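Local coordinates for prenylcyclase (Actinoplanes teichomyceticus, PDB 6IJ1), which probably acts on an isoprenoid substrate as a prenyltransferase or terpene-type cyclase, its exact reaction remaining uncertain, at residues A46-V51 with T329-L334; W195-L200 with E243-A248; D41-A46 with A91-W96. All coordinates share one frame; numbering follows the deposited sequence.

Interaction 1: A46-V51 with T329-L334; sequences AYVAGV and TTATVL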
ATOM      1  N   ALA A  46       9.296   5.324  -1.995  1.00 15.16           N
ATOM      2  CA  ALA A  46       9.321   4.599  -0.721  1.00 14.55           C
ATOM      3  C   ALA A  46       8.740   3.194  -0.877  1.00 14.45           C
ATOM      4  O   ALA A  46       9.277   2.222  -0.337  1.00 15.05           O
ATOM      5  CB  ALA A  46       8.565   5.363   0.341  1.00 14.86           C
ATOM      6  N   TYR A  47       7.624   3.065  -1.608  1.00 13.83           N
ATOM      7  CA  TYR A  47       6.949   1.774  -1.708  1.00 12.71           C
ATOM      8  C   TYR A  47       7.816   0.768  -2.477  1.00 13.20           C
ATOM      9  O   TYR A  47       7.980  -0.388  -2.064  1.00 14.73           O
ATOM     10  CB  TYR A  47       5.613   2.021  -2.436  1.00 13.87           C
ATOM     11  CG  TYR A  47       4.729   0.777  -2.531  1.00 13.78           C
ATOM     12  CD1 TYR A  47       3.959   0.434  -1.433  1.00 15.38           C
ATOM     13  CD2 TYR A  47       4.704  -0.022  -3.675  1.00 15.65           C
ATOM     14  CE1 TYR A  47       3.179  -0.701  -1.455  1.00 16.54           C
ATOM     15  CE2 TYR A  47       3.873  -1.135  -3.731  1.00 14.62           C
ATOM     16  CZ  TYR A  47       3.106  -1.447  -2.622  1.00 15.19           C
ATOM     17  OH  TYR A  47       2.260  -2.553  -2.620  1.00 17.17           O
ATOM     18  N   VAL A  48       8.363   1.184  -3.610  1.00 14.59           N
ATOM     19  CA  VAL A  48       9.212   0.281  -4.401  1.00 14.16           C
ATOM     20  C   VAL A  48      10.476  -0.090  -3.627  1.00 14.15           C
ATOM     21  O   VAL A  48      10.858  -1.260  -3.572  1.00 15.52           O
ATOM     22  CB  VAL A  48       9.560   0.944  -5.751  1.00 14.90           C
ATOM     23  CG1 VAL A  48      10.624   0.155  -6.505  1.00 16.77           C
ATOM     24  CG2 VAL A  48       8.230   1.116  -6.610  1.00 16.07           C
ATOM     25  N   ALA A  49      11.113   0.930  -3.017  1.00 15.84           N
ATOM     26  CA  ALA A  49      12.342   0.693  -2.248  1.00 15.74           C
ATOM     27  C   ALA A  49      12.099  -0.300  -1.134  1.00 14.95           C
ATOM     28  O   ALA A  49      12.948  -1.166  -0.882  1.00 16.00           O
ATOM     29  CB  ALA A  49      12.885   2.012  -1.665  1.00 15.66           C
ATOM     30  N   GLY A  50      10.930  -0.210  -0.467  1.00 14.43           N
ATOM     31  CA  GLY A  50      10.672  -1.110   0.659  1.00 15.59           C
ATOM     32  C   GLY A  50      10.605  -2.562   0.236  1.00 16.78           C
ATOM     33  O   GLY A  50      11.028  -3.463   0.964  1.00 18.15           O
ATOM     34  N   VAL A  51      10.093  -2.831  -0.968  1.00 15.71           N
ATOM     35  CA  VAL A  51      10.088  -4.211  -1.465  1.00 16.72           C
ATOM     36  C   VAL A  51      11.509  -4.636  -1.830  1.00 17.68           C
ATOM     37  O   VAL A  51      11.970  -5.736  -1.465  1.00 18.91           O
ATOM     38  CB  VAL A  51       9.126  -4.344  -2.671  1.00 16.72           C
ATOM     39  CG1 VAL A  51       9.258  -5.737  -3.279  1.00 18.56           C
ATOM     40  CG2 VAL A  51       7.675  -4.115  -2.210  1.00 16.45           C
ATOM     41  N   THR A 329       2.265  -2.289  -9.092  1.00 12.68           N
ATOM     42  CA  THR A 329       1.832  -3.696  -9.221  1.00 12.14           C
ATOM     43  C   THR A 329       3.016  -4.630  -9.144  1.00 11.67           C
ATOM     44  O   THR A 329       2.986  -5.632  -8.436  1.00 13.16           O
ATOM     45  CB  THR A 329       1.100  -3.920 -10.568  1.00 13.12           C
ATOM     46  OG1 THR A 329      -0.077  -3.119 -10.647  1.00 12.80           O
ATOM     47  CG2 THR A 329       0.694  -5.412 -10.750  1.00 13.40           C
ATOM     48  N   THR A 330       4.084  -4.328  -9.870  1.00 13.30           N
ATOM     49  CA  THR A 330       5.213  -5.247  -9.894  1.00 12.41           C
ATOM     50  C   THR A 330       5.847  -5.357  -8.516  1.00 13.17           C
ATOM     51  O   THR A 330       6.184  -6.471  -8.095  1.00 14.24           O
ATOM     52  CB  THR A 330       6.213  -4.743 -10.943  1.00 14.05           C
ATOM     53  OG1 THR A 330       5.578  -4.771 -12.210  1.00 15.45           O
ATOM     54  CG2 THR A 330       7.460  -5.657 -10.967  1.00 14.75           C
ATOM     55  N   ALA A 331       5.993  -4.219  -7.818  1.00 14.46           N
ATOM     56  CA  ALA A 331       6.554  -4.313  -6.463  1.00 14.58           C
ATOM     57  C   ALA A 331       5.675  -5.167  -5.571  1.00 13.75           C
ATOM     58  O   ALA A 331       6.173  -6.003  -4.775  1.00 14.80           O
ATOM     59  CB  ALA A 331       6.747  -2.916  -5.860  1.00 14.94           C
ATOM     60  N   THR A 332       4.353  -4.952  -5.635  1.00 13.43           N
ATOM     61  CA  THR A 332       3.413  -5.741  -4.840  1.00 12.72           C
ATOM     62  C   THR A 332       3.545  -7.232  -5.120  1.00 13.19           C
ATOM     63  O   THR A 332       3.538  -8.065  -4.181  1.00 13.12           O
ATOM     64  CB  THR A 332       1.976  -5.254  -5.120  1.00 13.39           C
ATOM     65  OG1 THR A 332       1.908  -3.818  -4.927  1.00 13.55           O
ATOM     66  CG2 THR A 332       0.973  -5.923  -4.218  1.00 14.46           C
ATOM     67  N   VAL A 333       3.652  -7.605  -6.400  1.00 13.20           N
ATOM     68  CA  VAL A 333       3.792  -8.991  -6.770  1.00 13.10           C
ATOM     69  C   VAL A 333       5.117  -9.549  -6.262  1.00 14.53           C
ATOM     70  O   VAL A 333       5.155 -10.676  -5.760  1.00 14.15           O
ATOM     71  CB  VAL A 333       3.678  -9.131  -8.315  1.00 13.35           C
ATOM     72  CG1 VAL A 333       4.034 -10.589  -8.680  1.00 14.53           C
ATOM     73  CG2 VAL A 333       2.217  -8.775  -8.783  1.00 14.66           C
ATOM     74  N   LEU A 334       6.219  -8.806  -6.419  1.00 14.05           N
ATOM     75  CA  LEU A 334       7.499  -9.337  -5.920  1.00 13.60           C
ATOM     76  C   LEU A 334       7.431  -9.590  -4.421  1.00 15.14           C
ATOM     77  O   LEU A 334       7.991 -10.594  -3.943  1.00 17.34           O
ATOM     78  CB  LEU A 334       8.643  -8.376  -6.238  1.00 14.76           C
ATOM     79  CG  LEU A 334       8.920  -8.243  -7.735  1.00 16.12           C
ATOM     80  CD1 LEU A 334      10.000  -7.181  -7.981  1.00 19.62           C
ATOM     81  CD2 LEU A 334       9.405  -9.595  -8.342  1.00 22.59           C
TER
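Val48 and Ala331 mark the closest approach of the two backbones, with 5.7 Å between Val48 CA and Ala331 CA. Both segments are helical and run nearly the same way, their axes 26° apart and 9.3 Å from each other at the closest point. They belong to helices 42-52 and 327-341, so the contact joins an early helix to the last one.

Ala331 gives up the most surface. Its methyl points at the opposing helix and is met by Tyr47 and Val51, with 4.0 Å from Ala331 CB to Val51 CG2; Val48 lies a little farther off. Val51 straddles the spot: CG2 leans on that methyl while CG1, anti to the backbone N (chi1 173°), reaches to 3.4 Å from Ala331 O. The same CG1 also packs on the next turn, 4.0 Å from Leu334 CB.

On the other flank Tyr47 reaches across to the neighbouring helix with its hydroxyl end. CG stands anti to the backbone N (chi1 -176°), which carries Tyr47 OH over the gap to within 2.7 Å of Thr332 OG1. The two hydroxyls are hydrogen-bonded, and Thr332 OG1 sits at the ring edge, in the plane of the phenol. Thr332 OG1 is also hydrogen-bonded to His328 O, one turn back in its own helix. The ring of Tyr47 stacks with that of His328 and meets Trp96 edge-to-face.

Chemically, then, this is a buried apolar seam with one polar tie. The alanine methyl fits between Tyr47 and Val51, while the hydroxyl bond and the two aromatic neighbours together would limit how far the phenol can turn or slide.

Interaction 2: W195-L200 with E243-A248; sequences WIDPEL and EGSPFA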
ATOM      1  N   TRP A 195      -8.814   1.987  -2.140  1.00 13.84           N
ATOM      2  CA  TRP A 195      -8.505   0.880  -3.050  1.00 11.56           C
ATOM      3  C   TRP A 195      -9.768   0.115  -3.365  1.00 14.84           C
ATOM      4  O   TRP A 195     -10.616  -0.108  -2.505  1.00 15.31           O
ATOM      5  CB  TRP A 195      -7.460  -0.088  -2.436  1.00 12.38           C
ATOM      6  CG  TRP A 195      -6.201   0.664  -2.146  1.00 12.02           C
ATOM      7  CD1 TRP A 195      -5.849   1.265  -0.947  1.00 13.12           C
ATOM      8  CD2 TRP A 195      -5.086   0.886  -3.044  1.00 12.61           C
ATOM      9  NE1 TRP A 195      -4.605   1.876  -1.074  1.00 13.60           N
ATOM     10  CE2 TRP A 195      -4.111   1.643  -2.344  1.00 13.48           C
ATOM     11  CE3 TRP A 195      -4.828   0.545  -4.388  1.00 14.03           C
ATOM     12  CZ2 TRP A 195      -2.926   2.073  -2.947  1.00 14.42           C
ATOM     13  CZ3 TRP A 195      -3.638   0.956  -4.969  1.00 14.58           C
ATOM     14  CH2 TRP A 195      -2.691   1.706  -4.267  1.00 15.71           C
ATOM     15  N   ILE A 196      -9.878  -0.298  -4.642  1.00 13.20           N
ATOM     16  CA  ILE A 196     -10.990  -1.127  -5.099  1.00 16.52           C
ATOM     17  C   ILE A 196     -10.953  -2.522  -4.465  1.00 15.29           C
ATOM     18  O   ILE A 196     -11.997  -3.108  -4.199  1.00 16.58           O
ATOM     19  CB  ILE A 196     -10.892  -1.222  -6.639  1.00 18.82           C
ATOM     20  CG1 ILE A 196     -11.268   0.137  -7.230  1.00 21.48           C
ATOM     21  CG2 ILE A 196     -11.748  -2.357  -7.155  1.00 21.95           C
ATOM     22  CD1 ILE A 196     -12.740   0.482  -7.052  1.00 25.49           C
ATOM     23  N   ASP A 197      -9.768  -3.059  -4.240  1.00 13.76           N
ATOM     24  CA  ASP A 197      -9.586  -4.442  -3.825  1.00 13.75           C
ATOM     25  C   ASP A 197      -9.417  -4.502  -2.309  1.00 15.14           C
ATOM     26  O   ASP A 197      -8.401  -4.025  -1.813  1.00 15.43           O
ATOM     27  CB  ASP A 197      -8.355  -5.044  -4.504  1.00 14.33           C
ATOM     28  CG  ASP A 197      -8.460  -5.012  -6.024  1.00 15.60           C
ATOM     29  OD1 ASP A 197      -9.479  -5.498  -6.582  1.00 16.82           O
ATOM     30  OD2 ASP A 197      -7.516  -4.514  -6.677  1.00 15.72           O
ATOM     31  N   PRO A 198     -10.337  -5.116  -1.566  1.00 14.50           N
ATOM     32  CA  PRO A 198     -10.135  -5.270  -0.117  1.00 14.79           C
ATOM     33  C   PRO A 198      -8.981  -6.187   0.201  1.00 14.40           C
ATOM     34  O   PRO A 198      -8.532  -6.195   1.368  1.00 15.33           O
ATOM     35  CB  PRO A 198     -11.465  -5.856   0.358  1.00 17.78           C
ATOM     36  CG  PRO A 198     -12.004  -6.598  -0.842  1.00 19.73           C
ATOM     37  CD  PRO A 198     -11.613  -5.671  -2.017  1.00 15.44           C
ATOM     38  N   GLU A 199      -8.470  -6.942  -0.787  1.00 13.62           N
ATOM     39  CA  GLU A 199      -7.226  -7.657  -0.539  1.00 14.18           C
ATOM     40  C   GLU A 199      -6.097  -6.734  -0.093  1.00 14.16           C
ATOM     41  O   GLU A 199      -5.183  -7.188   0.594  1.00 14.60           O
ATOM     42  CB  GLU A 199      -6.792  -8.402  -1.812  1.00 14.19           C
ATOM     43  CG  GLU A 199      -7.745  -9.582  -2.240  1.00 14.63           C
ATOM     44  CD  GLU A 199      -9.003  -9.137  -2.965  1.00 15.99           C
ATOM     45  OE1 GLU A 199      -9.279  -7.935  -3.146  1.00 16.69           O
ATOM     46  OE2 GLU A 199      -9.789 -10.062  -3.318  1.00 19.41           O
ATOM     47  N   LEU A 200      -6.080  -5.466  -0.528  1.00 13.60           N
ATOM     48  CA  LEU A 200      -4.994  -4.584  -0.142  1.00 12.70           C
ATOM     49  C   LEU A 200      -5.044  -4.278   1.340  1.00 13.42           C
ATOM     50  O   LEU A 200      -4.035  -4.511   2.031  1.00 13.03           O
ATOM     51  CB  LEU A 200      -5.067  -3.321  -1.016  1.00 12.99           C
ATOM     52  CG  LEU A 200      -4.075  -2.185  -0.764  1.00 14.78           C
ATOM     53  CD1 LEU A 200      -4.324  -1.337   0.600  1.00 15.43           C
ATOM     54  CD2 LEU A 200      -2.644  -2.671  -0.848  1.00 14.26           C
ATOM     55  N   GLU A 243      -9.773 -11.579 -15.923  1.00 14.70           N
ATOM     56  CA  GLU A 243      -8.831 -12.677 -16.238  1.00 15.70           C
ATOM     57  C   GLU A 243      -8.000 -13.005 -14.994  1.00 17.05           C
ATOM     58  O   GLU A 243      -7.335 -14.031 -14.982  1.00 18.25           O
ATOM     59  CB  GLU A 243      -7.921 -12.298 -17.409  1.00 30.00           C
ATOM     60  CG  GLU A 243      -7.073 -11.060 -17.161  1.00 30.00           C
ATOM     61  CD  GLU A 243      -7.723  -9.796 -17.691  1.00 30.00           C
ATOM     62  OE1 GLU A 243      -7.296  -9.308 -18.758  1.00 30.00           O
ATOM     63  OE2 GLU A 243      -8.658  -9.288 -17.037  1.00 30.00           O
ATOM     64  N   GLY A 244      -8.015 -12.149 -14.025  1.00 15.07           N
ATOM     65  CA  GLY A 244      -7.203 -12.292 -12.813  1.00 15.94           C
ATOM     66  C   GLY A 244      -6.416 -11.015 -12.608  1.00 14.31           C
ATOM     67  O   GLY A 244      -5.856 -10.514 -13.579  1.00 14.68           O
ATOM     68  N   SER A 245      -6.446 -10.490 -11.389  1.00 13.33           N
ATOM     69  CA  SER A 245      -5.714  -9.248 -11.058  1.00 11.57           C
ATOM     70  C   SER A 245      -4.371  -9.624 -10.436  1.00 12.22           C
ATOM     71  O   SER A 245      -4.377 -10.271  -9.415  1.00 13.43           O
ATOM     72  CB  SER A 245      -6.518  -8.419 -10.091  1.00 12.46           C
ATOM     73  OG  SER A 245      -5.712  -7.421  -9.488  1.00 12.87           O
ATOM     74  N   PRO A 246      -3.223  -9.315 -11.059  1.00 11.48           N
ATOM     75  CA  PRO A 246      -1.947  -9.609 -10.429  1.00 12.62           C
ATOM     76  C   PRO A 246      -1.895  -8.938  -9.050  1.00 12.77           C
ATOM     77  O   PRO A 246      -1.442  -9.546  -8.130  1.00 13.64           O
ATOM     78  CB  PRO A 246      -0.932  -8.986 -11.398  1.00 13.16           C
ATOM     79  CG  PRO A 246      -1.631  -9.036 -12.731  1.00 14.78           C
ATOM     80  CD  PRO A 246      -3.086  -8.769 -12.409  1.00 13.69           C
ATOM     81  N   PHE A 247      -2.390  -7.705  -8.945  1.00 12.09           N
ATOM     82  CA  PHE A 247      -2.356  -7.015  -7.641  1.00 12.23           C
ATOM     83  C   PHE A 247      -3.168  -7.773  -6.594  1.00 13.20           C
ATOM     84  O   PHE A 247      -2.662  -8.074  -5.488  1.00 13.29           O
ATOM     85  CB  PHE A 247      -2.931  -5.611  -7.910  1.00 12.75           C
ATOM     86  CG  PHE A 247      -2.875  -4.650  -6.765  1.00 11.78           C
ATOM     87  CD1 PHE A 247      -1.642  -4.141  -6.335  1.00 12.86           C
ATOM     88  CD2 PHE A 247      -4.034  -4.224  -6.173  1.00 11.74           C
ATOM     89  CE1 PHE A 247      -1.619  -3.149  -5.321  1.00 13.40           C
ATOM     90  CE2 PHE A 247      -4.026  -3.216  -5.135  1.00 11.55           C
ATOM     91  CZ  PHE A 247      -2.807  -2.709  -4.735  1.00 12.45           C
ATOM     92  N   ALA A 248      -4.436  -8.069  -6.907  1.00 12.93           N
ATOM     93  CA  ALA A 248      -5.279  -8.713  -5.895  1.00 11.79           C
ATOM     94  C   ALA A 248      -4.804 -10.123  -5.605  1.00 13.38           C
ATOM     95  O   ALA A 248      -4.969 -10.609  -4.462  1.00 13.41           O
ATOM     96  CB  ALA A 248      -6.735  -8.725  -6.353  1.00 14.27           C
TER
HETATM   97  O   HOH W   1      -6.882  -5.072  -9.160  1.00 13.14           O
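The N-terminal ends of two neighbouring helices, 198-209 and 246-256, come together where Phe247 and Ala248 press against Trp195, Asp197, Glu199 and Leu200. Phe247 buries the most surface. With CG anti to its backbone N (chi1 -174°), the ring reaches across, and its CZ lies 3.8 Å from Trp195 CZ3. The two six-membered rings are tilted by 32°, neither stacked nor edge-to-face. Leu200 touches both rings: its CG sits over one face of Trp195, offset toward the rim, and its CD2 is 3.9 Å from Phe247 CZ. At the edge of the phenyl ring, in its plane, Asp197 OD2 stands 3.5 Å from Phe247 CD2, where the C-H dipoles probably favour a carboxylate oxygen. An alanine in place of Phe247 would probably open a gap beside Trp195 and Leu200 and leave that oxygen without its aromatic edge.

Ser245 is the N-cap of helix 246-256. Its OG accepts from Ala248 N at 3.0 Å in an almost straight bond (174°), and donates to a water 2.6 Å from Ser245 OG. The water in turn donates to Asp197 OD2, also at 2.6 Å, tying the cap to the turn before the other helix. The methyl of Ala248 rests against the carboxyl groups of Asp197 and Glu199, and Glu199 OE2 forms a salt bridge with Arg229.

Interaction 3: D41-A46 with A91-W96; sequences DDWITA and ADSTGW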
ATOM      1  N   ASP A  41       6.125  10.795  -6.628  1.00 16.84           N
ATOM      2  CA  ASP A  41       7.571  10.509  -6.457  1.00 17.34           C
ATOM      3  C   ASP A  41       7.842   9.885  -5.081  1.00 15.95           C
ATOM      4  O   ASP A  41       8.241   8.741  -5.045  1.00 17.76           O
ATOM      5  CB  ASP A  41       8.471  11.715  -6.742  1.00 18.27           C
ATOM      6  CG  ASP A  41       7.992  13.037  -6.172  1.00 23.99           C
ATOM      7  OD1 ASP A  41       7.243  13.036  -5.199  1.00 22.91           O
ATOM      8  OD2 ASP A  41       8.406  14.060  -6.714  1.00 32.52           O
ATOM      9  N   ASP A  42       7.596  10.620  -3.999  1.00 18.02           N
ATOM     10  CA  ASP A  42       7.951  10.134  -2.635  1.00 17.16           C
ATOM     11  C   ASP A  42       7.221   8.836  -2.269  1.00 15.21           C
ATOM     12  O   ASP A  42       7.870   7.900  -1.831  1.00 16.12           O
ATOM     13  CB  ASP A  42       7.791  11.248  -1.601  1.00 20.45           C
ATOM     14  CG  ASP A  42       8.744  12.403  -1.856  1.00 23.58           C
ATOM     15  OD1 ASP A  42       9.648  12.240  -2.661  1.00 29.80           O
ATOM     16  OD2 ASP A  42       8.565  13.434  -1.235  1.00 35.38           O
ATOM     17  N   TRP A  43       5.902   8.813  -2.406  1.00 15.43           N
ATOM     18  CA  TRP A  43       5.142   7.610  -2.076  1.00 15.08           C
ATOM     19  C   TRP A  43       5.664   6.416  -2.858  1.00 13.99           C
ATOM     20  O   TRP A  43       6.028   5.375  -2.288  1.00 14.45           O
ATOM     21  CB  TRP A  43       3.658   7.865  -2.334  1.00 14.75           C
ATOM     22  CG  TRP A  43       2.850   6.592  -2.406  1.00 14.29           C
ATOM     23  CD1 TRP A  43       2.928   5.473  -1.577  1.00 17.37           C
ATOM     24  CD2 TRP A  43       1.814   6.297  -3.356  1.00 15.54           C
ATOM     25  NE1 TRP A  43       1.990   4.535  -1.967  1.00 16.69           N
ATOM     26  CE2 TRP A  43       1.306   5.025  -3.055  1.00 15.60           C
ATOM     27  CE3 TRP A  43       1.281   7.006  -4.448  1.00 17.90           C
ATOM     28  CZ2 TRP A  43       0.274   4.414  -3.804  1.00 16.42           C
ATOM     29  CZ3 TRP A  43       0.235   6.417  -5.179  1.00 18.09           C
ATOM     30  CH2 TRP A  43      -0.243   5.123  -4.878  1.00 16.62           C
ATOM     31  N   ILE A  44       5.730   6.535  -4.195  1.00 14.60           N
ATOM     32  CA  ILE A  44       6.111   5.379  -5.003  1.00 13.13           C
ATOM     33  C   ILE A  44       7.564   4.993  -4.780  1.00 14.15           C
ATOM     34  O   ILE A  44       7.892   3.807  -4.772  1.00 15.07           O
ATOM     35  CB  ILE A  44       5.824   5.690  -6.497  1.00 14.00           C
ATOM     36  CG1 ILE A  44       4.305   5.766  -6.691  1.00 15.19           C
ATOM     37  CG2 ILE A  44       6.422   4.663  -7.450  1.00 15.39           C
ATOM     38  CD1 ILE A  44       3.551   4.410  -6.422  1.00 16.92           C
ATOM     39  N   THR A  45       8.465   5.982  -4.639  1.00 16.11           N
ATOM     40  CA  THR A  45       9.853   5.652  -4.344  1.00 15.39           C
ATOM     41  C   THR A  45       9.965   4.851  -3.054  1.00 13.15           C
ATOM     42  O   THR A  45      10.685   3.856  -3.015  1.00 14.67           O
ATOM     43  CB  THR A  45      10.647   6.962  -4.253  1.00 16.38           C
ATOM     44  OG1 THR A  45      10.703   7.577  -5.558  1.00 17.77           O
ATOM     45  CG2 THR A  45      12.080   6.715  -3.792  1.00 17.81           C
ATOM     46  N   ALA A  46       9.296   5.324  -1.995  1.00 15.16           N
ATOM     47  CA  ALA A  46       9.321   4.599  -0.721  1.00 14.55           C
ATOM     48  C   ALA A  46       8.740   3.194  -0.877  1.00 14.45           C
ATOM     49  O   ALA A  46       9.277   2.222  -0.337  1.00 15.05           O
ATOM     50  CB  ALA A  46       8.565   5.363   0.341  1.00 14.86           C
ATOM     51  N   ALA A  91      -0.592  10.846   5.711  1.00 13.26           N
ATOM     52  CA  ALA A  91      -0.117   9.788   6.631  1.00 13.12           C
ATOM     53  C   ALA A  91       0.320   8.544   5.911  1.00 14.81           C
ATOM     54  O   ALA A  91       1.195   7.823   6.405  1.00 14.61           O
ATOM     55  CB  ALA A  91      -1.237   9.415   7.618  1.00 14.27           C
ATOM     56  N   ASP A  92      -0.295   8.206   4.764  1.00 14.08           N
ATOM     57  CA  ASP A  92       0.131   6.963   4.119  1.00 12.94           C
ATOM     58  C   ASP A  92       1.536   7.103   3.519  1.00 13.50           C
ATOM     59  O   ASP A  92       2.403   6.274   3.775  1.00 14.03           O
ATOM     60  CB  ASP A  92      -0.900   6.573   3.041  1.00 13.58           C
ATOM     61  CG  ASP A  92      -0.775   5.117   2.626  1.00 15.38           C
ATOM     62  OD1 ASP A  92      -0.779   4.234   3.511  1.00 16.57           O
ATOM     63  OD2 ASP A  92      -0.581   4.857   1.409  1.00 17.52           O
ATOM     64  N   SER A  93       1.789   8.148   2.722  1.00 12.95           N
ATOM     65  CA  SER A  93       3.120   8.358   2.169  1.00 13.48           C
ATOM     66  C   SER A  93       4.189   8.430   3.287  1.00 13.06           C
ATOM     67  O   SER A  93       5.256   7.806   3.197  1.00 14.81           O
ATOM     68  CB  SER A  93       3.171   9.675   1.338  1.00 16.61           C
ATOM     69  OG  SER A  93       2.188   9.616   0.297  1.00 18.33           O
ATOM     70  N   THR A  94       3.869   9.163   4.368  1.00 14.40           N
ATOM     71  CA  THR A  94       4.784   9.260   5.498  1.00 15.24           C
ATOM     72  C   THR A  94       5.038   7.878   6.076  1.00 14.22           C
ATOM     73  O   THR A  94       6.178   7.522   6.369  1.00 14.98           O
ATOM     74  CB  THR A  94       4.180  10.173   6.531  1.00 13.56           C
ATOM     75  OG1 THR A  94       3.974  11.474   5.893  1.00 15.52           O
ATOM     76  CG2 THR A  94       5.045  10.312   7.769  1.00 15.28           C
ATOM     77  N   GLY A  95       3.974   7.089   6.207  1.00 13.70           N
ATOM     78  CA  GLY A  95       4.148   5.735   6.746  1.00 13.37           C
ATOM     79  C   GLY A  95       5.031   4.866   5.869  1.00 13.18           C
ATOM     80  O   GLY A  95       5.856   4.090   6.388  1.00 14.77           O
ATOM     81  N   TRP A  96       4.927   4.968   4.535  1.00 12.97           N
ATOM     82  CA  TRP A  96       5.815   4.174   3.693  1.00 12.57           C
ATOM     83  C   TRP A  96       7.289   4.578   3.847  1.00 13.55           C
ATOM     84  O   TRP A  96       8.156   3.716   3.759  1.00 14.09           O
ATOM     85  CB  TRP A  96       5.443   4.217   2.181  1.00 14.37           C
ATOM     86  CG  TRP A  96       4.111   3.577   1.932  1.00 14.16           C
ATOM     87  CD1 TRP A  96       2.921   4.203   1.650  1.00 14.45           C
ATOM     88  CD2 TRP A  96       3.836   2.187   1.990  1.00 11.89           C
ATOM     89  NE1 TRP A  96       1.903   3.266   1.563  1.00 13.54           N
ATOM     90  CE2 TRP A  96       2.431   2.023   1.795  1.00 12.47           C
ATOM     91  CE3 TRP A  96       4.639   1.064   2.228  1.00 13.67           C
ATOM     92  CZ2 TRP A  96       1.820   0.779   1.813  1.00 13.50           C
ATOM     93  CZ3 TRP A  96       4.036  -0.203   2.254  1.00 13.41           C
ATOM     94  CH2 TRP A  96       2.618  -0.317   2.059  1.00 13.63           C
TER
HETATM   95  O   HOH W   2       8.301   1.445   2.199  1.00 16.15           O
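Trp43, Trp96 and Ala46 carry most of this contact between helices 42-52 and 91-104; the short helical segments 42-46 and 91-96 run in similar directions, their axes 34° apart. The two indoles lie side by side and point the same way, meeting through their five-membered rings: Trp43 CD1 is 3.5 Å from Trp96 CD1. Their planes are inclined by 41°, an oblique pairing.

Trp43 swings its ring beside the opposing helix, with CG anti to the backbone N (chi1 164°). Its CB is touched by Ser93 OG at 3.5 Å, a hydroxyl that is hydrogen-bonded to Asp90. Within its own helix, Ile44 CD1 lies over the centre of one face of the Trp43 ring.

Trp96 is held by a bond one turn back: NE1 donates to Asp92 OD2 at 3.0 Å. The acceptor lies in the indole plane, yet the N-H reaches it from well above the plane of the carboxylate. At the base of the residue, Trp96 CB packs 3.8 Å from Ala46 CB. A water links the backbones there, donating to Ala46 O and to Trp96 O, each 2.8 Å away.

The chemistry is thus aromatic, with polar groups at its margins. A bound imidazole, probably from the crystallisation liquor, lies about 4 Å from the Trp96 side chain and may mark a pocket; electron-rich indoles would suit a cationic intermediate of the kind terpene cyclases stabilise, though that role is an inference.

Along the chain, interaction 3 closes before interaction 2 opens, and interaction 1 ties the early helix 42-52 to the last one, spanning the whole of interaction 2. Helix 42-52 serves both interaction 1 and interaction 3, whose centres lie about 12 Å apart and whose segments alternate along the chain; the two contacts meet where Tyr47 touches Trp96. Interactions 1 and 2, about 15 Å between centres, are joined through Thr332 against Phe247; interactions 2 and 3, about 20 Å, through Trp195 against Trp43. Helices 42-52, 91-104, 198-209, 246-256 and 327-341 are thereby knitted together, an arrangement consistent with the inner ring of the alpha/alpha barrel known from protein prenyltransferases and triterpene cyclases.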